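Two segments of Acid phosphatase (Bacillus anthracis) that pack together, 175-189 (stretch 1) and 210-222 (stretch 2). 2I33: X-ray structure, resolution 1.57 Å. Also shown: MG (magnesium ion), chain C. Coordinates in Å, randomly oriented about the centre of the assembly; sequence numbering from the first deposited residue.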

# COMPACT_ATOMS: atom_id res chain seq x y z
N VAL A 175 -14.09 -15.14 8.79
CA VAL A 175 -14.60 -14.67 7.53
C VAL A 175 -13.67 -13.69 6.83
O VAL A 175 -13.84 -13.43 5.63
CB VAL A 175 -16.00 -14.06 7.67
CG1 VAL A 175 -17.00 -15.11 8.14
CG2 VAL A 175 -15.99 -12.87 8.61
N LEU A 176 -12.71 -13.13 7.59
CA LEU A 176 -11.76 -12.17 7.07
C LEU A 176 -10.48 -12.23 7.85
O LEU A 176 -10.49 -12.47 9.06
CB LEU A 176 -12.31 -10.77 7.21
CG LEU A 176 -13.49 -10.36 6.32
CD1 LEU A 176 -14.06 -9.07 6.86
CD2 LEU A 176 -13.00 -10.22 4.89
N PHE A 177 -9.38 -12.00 7.14
CA PHE A 177 -8.06 -11.79 7.72
C PHE A 177 -7.56 -10.44 7.29
O PHE A 177 -7.71 -10.07 6.14
CB PHE A 177 -7.08 -12.80 7.15
CG PHE A 177 -7.43 -14.19 7.48
CD1 PHE A 177 -6.89 -14.81 8.59
CD2 PHE A 177 -8.34 -14.89 6.71
CE1 PHE A 177 -7.23 -16.09 8.91
CE2 PHE A 177 -8.69 -16.19 7.03
CZ PHE A 177 -8.11 -16.78 8.14
N PHE A 178 -6.94 -9.74 8.23
CA PHE A 178 -6.36 -8.42 7.99
C PHE A 178 -4.87 -8.46 8.28
O PHE A 178 -4.47 -8.93 9.34
CB PHE A 178 -7.00 -7.35 8.90
CG PHE A 178 -8.47 -7.12 8.60
CD1 PHE A 178 -8.86 -6.03 7.88
CD2 PHE A 178 -9.42 -8.03 9.02
CE1 PHE A 178 -10.19 -5.83 7.59
CE2 PHE A 178 -10.75 -7.85 8.74
CZ PHE A 178 -11.13 -6.74 8.02
N GLY A 179 -4.05 -7.92 7.38
CA GLY A 179 -2.63 -7.87 7.70
C GLY A 179 -1.82 -7.06 6.72
O GLY A 179 -2.32 -6.65 5.69
N ASP A 180 -0.55 -6.87 7.05
CA ASP A 180 0.38 -6.13 6.21
C ASP A 180 1.47 -7.02 5.64
O ASP A 180 2.34 -6.57 4.90
CB ASP A 180 1.07 -5.02 6.99
CG ASP A 180 1.94 -5.58 8.12
OD1 ASP A 180 1.34 -6.13 9.08
OD2 ASP A 180 3.18 -5.45 8.02
N ASN A 181 1.43 -8.28 6.02
CA ASN A 181 2.44 -9.22 5.66
C ASN A 181 1.70 -10.45 5.17
O ASN A 181 0.71 -10.86 5.76
CB ASN A 181 3.23 -9.55 6.93
CG ASN A 181 4.40 -10.48 6.68
OD1 ASN A 181 4.38 -11.35 5.78
ND2 ASN A 181 5.42 -10.33 7.52
N LEU A 182 2.13 -11.00 4.05
CA LEU A 182 1.42 -12.14 3.45
C LEU A 182 1.25 -13.27 4.44
O LEU A 182 0.26 -13.97 4.39
CB LEU A 182 2.12 -12.66 2.20
CG LEU A 182 2.10 -11.72 1.01
CD1 LEU A 182 2.93 -12.30 -0.12
CD2 LEU A 182 0.70 -11.38 0.61
N SER A 183 2.20 -13.42 5.35
CA SER A 183 2.11 -14.50 6.35
C SER A 183 1.02 -14.24 7.41
O SER A 183 0.76 -15.09 8.27
CB SER A 183 3.47 -14.83 6.99
OG SER A 183 4.11 -13.67 7.42
N ASP A 184 0.35 -13.10 7.33
CA ASP A 184 -0.87 -12.85 8.11
C ASP A 184 -2.10 -13.53 7.52
O ASP A 184 -3.17 -13.53 8.12
CB ASP A 184 -1.12 -11.36 8.20
CG ASP A 184 0.01 -10.60 8.86
OD1 ASP A 184 0.78 -11.20 9.65
OD2 ASP A 184 0.13 -9.39 8.57
N PHE A 185 -1.92 -14.07 6.32
CA PHE A 185 -2.92 -14.88 5.63
C PHE A 185 -2.40 -16.28 5.48
O PHE A 185 -1.20 -16.54 5.56
CB PHE A 185 -3.17 -14.33 4.25
CG PHE A 185 -3.30 -12.85 4.22
CD1 PHE A 185 -4.23 -12.22 5.03
CD2 PHE A 185 -2.47 -12.08 3.46
CE1 PHE A 185 -4.38 -10.86 5.02
CE2 PHE A 185 -2.60 -10.71 3.48
CZ PHE A 185 -3.54 -10.10 4.28
N THR A 186 -3.29 -17.19 5.13
CA THR A 186 -2.91 -18.57 4.93
C THR A 186 -2.18 -18.74 3.60
O THR A 186 -2.59 -18.19 2.58
CB THR A 186 -4.17 -19.42 4.97
OG1 THR A 186 -5.12 -18.88 4.05
CG2 THR A 186 -4.77 -19.38 6.35
N GLY A 187 -1.11 -19.52 3.61
CA GLY A 187 -0.48 -19.97 2.37
C GLY A 187 0.76 -19.24 1.87
O GLY A 187 1.15 -19.41 0.71
N PHE A 188 1.40 -18.45 2.74
CA PHE A 188 2.55 -17.65 2.34
C PHE A 188 3.75 -17.72 3.29
O PHE A 188 4.53 -16.76 3.41
CB PHE A 188 2.12 -16.19 2.22
CG PHE A 188 1.01 -15.96 1.25
CD1 PHE A 188 1.27 -15.77 -0.11
CD2 PHE A 188 -0.31 -15.92 1.69
CE1 PHE A 188 0.20 -15.53 -1.00
CE2 PHE A 188 -1.35 -15.72 0.81
CZ PHE A 188 -1.09 -15.53 -0.54
N ASP A 189 3.90 -18.84 3.99
CA ASP A 189 5.00 -18.99 4.95
C ASP A 189 6.31 -19.41 4.30
O ASP A 189 6.40 -20.45 3.62
CB ASP A 189 4.65 -20.03 6.01
CG ASP A 189 3.51 -19.59 6.91
OD1 ASP A 189 3.53 -18.44 7.37
OD2 ASP A 189 2.61 -20.43 7.16
N LYS A 210 -11.27 -12.04 1.08
CA LYS A 210 -11.04 -12.74 2.35
C LYS A 210 -9.78 -12.22 3.05
O LYS A 210 -9.71 -12.26 4.27
CB LYS A 210 -10.92 -14.26 2.14
CG LYS A 210 -10.98 -15.04 3.43
N PHE A 211 -8.80 -11.78 2.27
CA PHE A 211 -7.54 -11.29 2.76
C PHE A 211 -7.52 -9.81 2.50
O PHE A 211 -7.54 -9.42 1.35
CB PHE A 211 -6.37 -11.89 1.99
CG PHE A 211 -6.26 -13.37 2.09
CD1 PHE A 211 -6.85 -14.08 3.11
CD2 PHE A 211 -5.56 -14.07 1.12
CE1 PHE A 211 -6.73 -15.46 3.16
CE2 PHE A 211 -5.42 -15.40 1.18
CZ PHE A 211 -6.02 -16.11 2.19
N ILE A 212 -7.49 -9.03 3.57
CA ILE A 212 -7.46 -7.60 3.48
C ILE A 212 -6.05 -7.19 3.81
O ILE A 212 -5.57 -7.38 4.94
CB ILE A 212 -8.47 -6.93 4.41
CG1 ILE A 212 -9.85 -7.58 4.23
CG2 ILE A 212 -8.46 -5.42 4.17
CD1 ILE A 212 -10.44 -7.44 2.85
N ILE A 213 -5.38 -6.63 2.82
CA ILE A 213 -3.96 -6.30 2.95
C ILE A 213 -3.74 -4.81 3.11
O ILE A 213 -4.48 -4.02 2.54
CB ILE A 213 -3.14 -6.87 1.77
CG1 ILE A 213 -1.64 -6.64 1.98
CG2 ILE A 213 -3.68 -6.38 0.44
CD1 ILE A 213 -0.81 -7.64 1.36
N PHE A 214 -2.73 -4.48 3.93
CA PHE A 214 -2.29 -3.13 4.23
C PHE A 214 -0.83 -2.93 3.81
O PHE A 214 -0.03 -3.85 3.82
CB PHE A 214 -2.47 -2.83 5.70
CG PHE A 214 -3.90 -2.88 6.11
CD1 PHE A 214 -4.73 -1.83 5.84
CD2 PHE A 214 -4.43 -3.98 6.73
CE1 PHE A 214 -6.09 -1.85 6.15
CE2 PHE A 214 -5.77 -4.01 7.07
CZ PHE A 214 -6.60 -2.94 6.77
N PRO A 215 -0.49 -1.69 3.46
CA PRO A 215 0.88 -1.44 2.94
C PRO A 215 1.93 -1.22 4.00
O PRO A 215 1.83 -0.30 4.81
CB PRO A 215 0.68 -0.16 2.14
CG PRO A 215 -0.38 0.58 2.96
CD PRO A 215 -1.36 -0.50 3.33
N ASN A 216 2.99 -2.00 3.95
CA ASN A 216 4.12 -1.85 4.85
C ASN A 216 5.44 -2.05 4.11
O ASN A 216 6.00 -3.14 4.04
CB ASN A 216 4.04 -2.85 6.00
CG ASN A 216 5.22 -2.72 6.94
OD1 ASN A 216 6.07 -1.82 6.73
ND2 ASN A 216 5.28 -3.58 7.95
N PRO A 217 5.94 -0.96 3.54
CA PRO A 217 7.24 -1.00 2.86
C PRO A 217 8.43 -0.86 3.78
O PRO A 217 9.55 -0.74 3.27
CB PRO A 217 7.17 0.21 1.94
CG PRO A 217 6.36 1.16 2.72
CD PRO A 217 5.33 0.38 3.45
N MET A 218 8.20 -0.81 5.09
CA MET A 218 9.29 -0.57 6.04
C MET A 218 10.06 -1.84 6.36
O MET A 218 11.28 -1.82 6.59
CB MET A 218 8.73 -0.01 7.34
CG MET A 218 8.00 1.34 7.19
SD MET A 218 7.48 1.94 8.78
CE MET A 218 6.11 0.81 9.09
N TYR A 219 9.33 -2.93 6.44
CA TYR A 219 9.85 -4.18 6.92
C TYR A 219 8.83 -5.29 6.69
O TYR A 219 7.67 -5.04 6.37
CB TYR A 219 10.20 -4.08 8.41
CG TYR A 219 8.97 -4.10 9.27
CD1 TYR A 219 8.41 -2.95 9.76
CD2 TYR A 219 8.34 -5.31 9.58
CE1 TYR A 219 7.30 -2.97 10.56
CE2 TYR A 219 7.18 -5.33 10.36
CZ TYR A 219 6.66 -4.17 10.84
OH TYR A 219 5.52 -4.23 11.60
N GLY A 220 9.28 -6.52 6.89
CA GLY A 220 8.41 -7.66 6.81
C GLY A 220 9.05 -8.83 6.13
O GLY A 220 10.27 -8.86 5.88
N ASP A 221 8.19 -9.80 5.83
CA ASP A 221 8.64 -11.00 5.13
C ASP A 221 9.12 -10.75 3.71
O ASP A 221 9.93 -11.50 3.19
CB ASP A 221 7.54 -12.07 5.11
CG ASP A 221 7.40 -12.79 6.42
OD1 ASP A 221 7.94 -12.32 7.45
OD2 ASP A 221 6.72 -13.84 6.42
N TRP A 222 8.68 -9.66 3.09
CA TRP A 222 9.18 -9.33 1.77
C TRP A 222 10.69 -9.12 1.83
O TRP A 222 11.41 -9.49 0.91
CB TRP A 222 8.48 -8.09 1.22
CG TRP A 222 8.76 -6.86 1.96
CD1 TRP A 222 8.05 -6.33 3.00
CD2 TRP A 222 9.81 -5.94 1.70
NE1 TRP A 222 8.60 -5.14 3.40
CE2 TRP A 222 9.69 -4.88 2.61
CE3 TRP A 222 10.84 -5.91 0.76
CZ2 TRP A 222 10.57 -3.80 2.60
CZ3 TRP A 222 11.72 -4.84 0.77
CH2 TRP A 222 11.59 -3.82 1.69
MG MG C . 2.28 -6.79 10.89
O HOH W 1 4.86 -5.41 3.35
O HOH W 2 2.39 -4.45 2.63
O HOH W 3 5.15 -6.39 6.06
O HOH W 4 3.96 -6.25 10.37
O HOH W 5 2.42 -8.73 10.03
O HOH W 6 5.25 -14.18 4.00
O HOH W 7 3.16 -7.68 12.71

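How do the two backbones satisfy each other? Strands 175-179 and 211-213 run parallel, and four hydrogen bonds alternate along them. Phe177 N donates to Lys210 O (2.9 Å) and Phe177 O accepts from Ile212 N (2.8 Å); Gly179 N then donates to Ile212 O (2.9 Å) and Gly179 O accepts from Phe214 N (2.8 Å). Phe177 and Gly179 thus spend both their amides and carbonyls on the neighbouring stretch, as alternate residues of a parallel strand do. The same carbonyls also receive CA-H contacts, such as Ile213 CA to Gly179 O at 3.2 Å. Gly179 suits its place because a CB there would clash with Asp184 CB.

What do the side chains bury beside this ladder? Phe178 and Ile212 share one face of the sheet, where Ile212 CG1 lies over the Phe178 ring, 4.1 Å from its centroid. Phe177, Phe211 and Ile213 occupy the other face. There Phe185, past the strand, turns back toward stretch 2, its ring nearly parallel to that of Phe211 but slid aside. The offset sets each CB over the other's ring: Phe185 CB is 3.7 Å from the centroid of the Phe211 ring, and Phe211 CB is equally far from that of Phe185. Phe188 adds its edge, with CE2 4.1 Å from Phe211 CE2. Flat, apolar rings fill this buried space without leaving a polar group to satisfy.

How is Asp180 satisfied where the strands end? Its carboxylate divides its work: OD1 binds the magnesium ion at 2.1 Å, while OD2 accepts from Asn216 ND2 at 2.8 Å. Water 4, itself a magnesium ligand, donates to both Asp180 OD2 (2.6 Å) and Tyr219 OH (2.8 Å), so the metal site also links the stretches. The Asn216 amide serves both ways, since its OD1 accepts from Met218 N at 2.9 Å and steadies its own loop. Water 2 bridges the backbones, accepting from Asn216 N (2.8 Å) and lying 2.8 Å from Phe214 O and 3.1 Å from Asp180 O.

What does Asp221 meet at the start of its helix? Its side chain points toward stretch 1. Asn181 ND2 gives Asp221 OD1 a weak hydrogen bond of 3.2 Å, and Ser183 OG lies 2.8 Å from Asp221 OD2. Asn181 is held in turn by its own stretch: its OD1 accepts from Ser183 N (3.0 Å), and its backbone N donates to Asp184 OD2 (3.1 Å). Just before Asp221, Gly220 takes the N-cap position with backbone angles that call for glycine.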